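Local coordinates for protein predicted phosphatase, HAD family (Clostridium acetobutylicum, PDB 3MC1) that is a predicted phosphatase of the haloacid dehalogenase family, probably hydrolysing phosphate esters at a metal-dependent aspartate site, though its substrate is not established, at residues L8-G13 against S142-V147. Numbering follows the deposited sequence.
Sequences LFDLDG and STKEDV. With NA (sodium ion), chain C.
At the metal site of this HAD-type hydrolase, Asp10 and Lys144 meet where the loop after strand 6-9 faces the first turn of helix 144-155. The two side chains cross at about a right angle, and Asp10 divides its carboxylate between two jobs. OD2 of Asp10 binds the sodium ion at 2.1 Å; sodium probably sits where these enzymes usually hold magnesium. OD1 of Asp10 faces the lysine, 3.9 Å from Lys144 CE and 4.0 Å from Lys144 NZ, so the salt bridge is a long one. Water 1 bridges the two, donating to Asp10 OD1 at 2.6 Å and accepting only a weak bond from Lys144 NZ at 3.0 Å. Thr109 OG1 also hydrogen-bonds to Asp10 OD1, while the main ion-pair partner of the ammonium is Asp171, the pair with Asp10 being secondary.

Lys144 leaves its helix with CG anti to the backbone N (chi1 -168°), then bends at each of the next three torsions, which curls the chain and brings NZ beside the carboxylate. Its positive charge probably offsets some of the negative charge gathered around the metal. The carbonyl O of Asp12 also binds sodium, at 2.2 Å, as do waters 2 and 3, and Asp167 completes the coordination. Asp12 turns its carboxylate elsewhere, to Ser18 and Lys111.

At the helix start, Thr143 is the N-cap: its OG1 accepts a weak bond from Asp146 N at 3.4 Å. Asp10 and Asp12 fit the DxDx(T/V) signature at the end of a central strand in the parallel sheet, so Asp10 would probably be the nucleophile and Asp12 the general acid/base. Lys144, at the start of the helix before strand 162-166, appears placed like the motif III lysine of HAD phosphatases.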
loop_
_atom_site.group_PDB
_atom_site.type_symbol
_atom_site.label_atom_id
_atom_site.label_comp_id
_atom_site.label_asym_id
_atom_site.label_seq_id
_atom_site.Cartn_x
_atom_site.Cartn_y
_atom_site.Cartn_z
ATOM N N LEU A 8 -5.924 9.048 3.986
ATOM C CA LEU A 8 -5.195 8.347 2.924
ATOM C C LEU A 8 -4.878 6.922 3.395
ATOM O O LEU A 8 -4.519 6.705 4.548
ATOM C CB LEU A 8 -3.896 9.087 2.581
ATOM C CG LEU A 8 -3.997 10.277 1.612
ATOM C CD1 LEU A 8 -4.892 11.370 2.195
ATOM C CD2 LEU A 8 -2.593 10.822 1.315
ATOM N N PHE A 9 -5.024 5.958 2.490
ATOM C CA PHE A 9 -4.786 4.548 2.788
ATOM C C PHE A 9 -3.816 3.950 1.782
ATOM O O PHE A 9 -3.848 4.300 0.597
ATOM C CB PHE A 9 -6.072 3.721 2.631
ATOM C CG PHE A 9 -7.168 4.031 3.629
ATOM C CD1 PHE A 9 -7.310 3.269 4.785
ATOM C CD2 PHE A 9 -8.107 5.027 3.363
ATOM C CE1 PHE A 9 -8.389 3.490 5.661
ATOM C CE2 PHE A 9 -9.180 5.257 4.226
ATOM C CZ PHE A 9 -9.324 4.487 5.374
ATOM N N ASP A 10 -2.965 3.041 2.243
ATOM C CA ASP A 10 -2.108 2.335 1.301
ATOM C C ASP A 10 -3.057 1.227 0.838
ATOM O O ASP A 10 -4.152 1.084 1.396
ATOM C CB ASP A 10 -0.879 1.736 1.978
ATOM C CG ASP A 10 0.031 1.025 0.986
ATOM O OD1 ASP A 10 0.168 1.520 -0.160
ATOM O OD2 ASP A 10 0.603 -0.025 1.346
ATOM N N LEU A 11 -2.667 0.450 -0.170
ATOM C CA LEU A 11 -3.534 -0.606 -0.683
ATOM C C LEU A 11 -3.205 -1.998 -0.140
ATOM O O LEU A 11 -3.947 -2.540 0.674
ATOM C CB LEU A 11 -3.486 -0.612 -2.224
ATOM C CG LEU A 11 -4.314 -1.646 -2.999
ATOM C CD1 LEU A 11 -5.747 -1.755 -2.474
ATOM C CD2 LEU A 11 -4.344 -1.235 -4.469
ATOM N N ASP A 12 -2.099 -2.571 -0.610
ATOM C CA ASP A 12 -1.659 -3.895 -0.175
ATOM C C ASP A 12 -1.333 -3.903 1.317
ATOM O O ASP A 12 -0.584 -3.061 1.791
ATOM C CB ASP A 12 -0.404 -4.331 -0.954
ATOM C CG ASP A 12 -0.640 -4.421 -2.455
ATOM O OD1 ASP A 12 -1.662 -5.015 -2.871
ATOM O OD2 ASP A 12 0.200 -3.903 -3.220
ATOM N N GLY A 13 -1.890 -4.863 2.049
ATOM C CA GLY A 13 -1.615 -4.959 3.474
ATOM C C GLY A 13 -2.426 -4.038 4.375
ATOM O O GLY A 13 -2.294 -4.087 5.601
ATOM N N SER A 142 6.953 6.781 -7.606
ATOM C CA SER A 142 6.667 5.513 -6.947
ATOM C C SER A 142 6.933 5.376 -5.450
ATOM O O SER A 142 6.320 4.521 -4.810
ATOM C CB SER A 142 7.383 4.373 -7.684
ATOM O OG SER A 142 8.785 4.555 -7.673
ATOM N N THR A 143 7.832 6.173 -4.874
ATOM C CA THR A 143 8.071 6.034 -3.434
ATOM C C THR A 143 6.855 6.552 -2.679
ATOM O O THR A 143 6.120 7.400 -3.182
ATOM C CB THR A 143 9.340 6.791 -2.953
ATOM O OG1 THR A 143 9.202 8.192 -3.208
ATOM C CG2 THR A 143 10.588 6.255 -3.670
ATOM N N LYS A 144 6.639 6.027 -1.477
ATOM C CA LYS A 144 5.502 6.419 -0.658
ATOM C C LYS A 144 5.444 7.934 -0.455
ATOM O O LYS A 144 4.382 8.546 -0.577
ATOM C CB LYS A 144 5.572 5.685 0.689
ATOM C CG LYS A 144 4.308 5.763 1.531
ATOM C CD LYS A 144 3.059 5.287 0.785
ATOM C CE LYS A 144 3.228 3.892 0.177
ATOM N NZ LYS A 144 3.681 2.859 1.156
ATOM N N GLU A 145 6.589 8.533 -0.151
ATOM C CA GLU A 145 6.662 9.977 0.048
ATOM C C GLU A 145 6.188 10.729 -1.190
ATOM O O GLU A 145 5.402 11.665 -1.096
ATOM C CB GLU A 145 8.097 10.410 0.340
ATOM C CG GLU A 145 8.301 11.913 0.216
ATOM C CD GLU A 145 9.760 12.318 0.272
ATOM O OE1 GLU A 145 10.551 11.796 -0.540
ATOM O OE2 GLU A 145 10.114 13.161 1.124
ATOM N N ASP A 146 6.667 10.311 -2.354
ATOM C CA ASP A 146 6.309 10.996 -3.594
ATOM C C ASP A 146 4.854 10.826 -4.019
ATOM O O ASP A 146 4.264 11.745 -4.580
ATOM C CB ASP A 146 7.237 10.557 -4.736
ATOM C CG ASP A 146 8.711 10.890 -4.472
ATOM O OD1 ASP A 146 8.999 11.717 -3.574
ATOM O OD2 ASP A 146 9.586 10.331 -5.181
ATOM N N VAL A 147 4.264 9.662 -3.762
ATOM C CA VAL A 147 2.877 9.450 -4.154
ATOM C C VAL A 147 1.931 10.198 -3.214
ATOM O O VAL A 147 0.922 10.761 -3.647
ATOM C CB VAL A 147 2.529 7.939 -4.183
ATOM C CG1 VAL A 147 1.046 7.738 -4.446
ATOM C CG2 VAL A 147 3.339 7.258 -5.279
HETATM NA NA NA C . 1.144 -1.765 2.413
HETATM O O HOH W 1 2.551 1.079 -1.031
HETATM O O HOH W 2 2.067 -3.943 2.616
HETATM O O HOH W 3 3.006 -0.577 2.499
#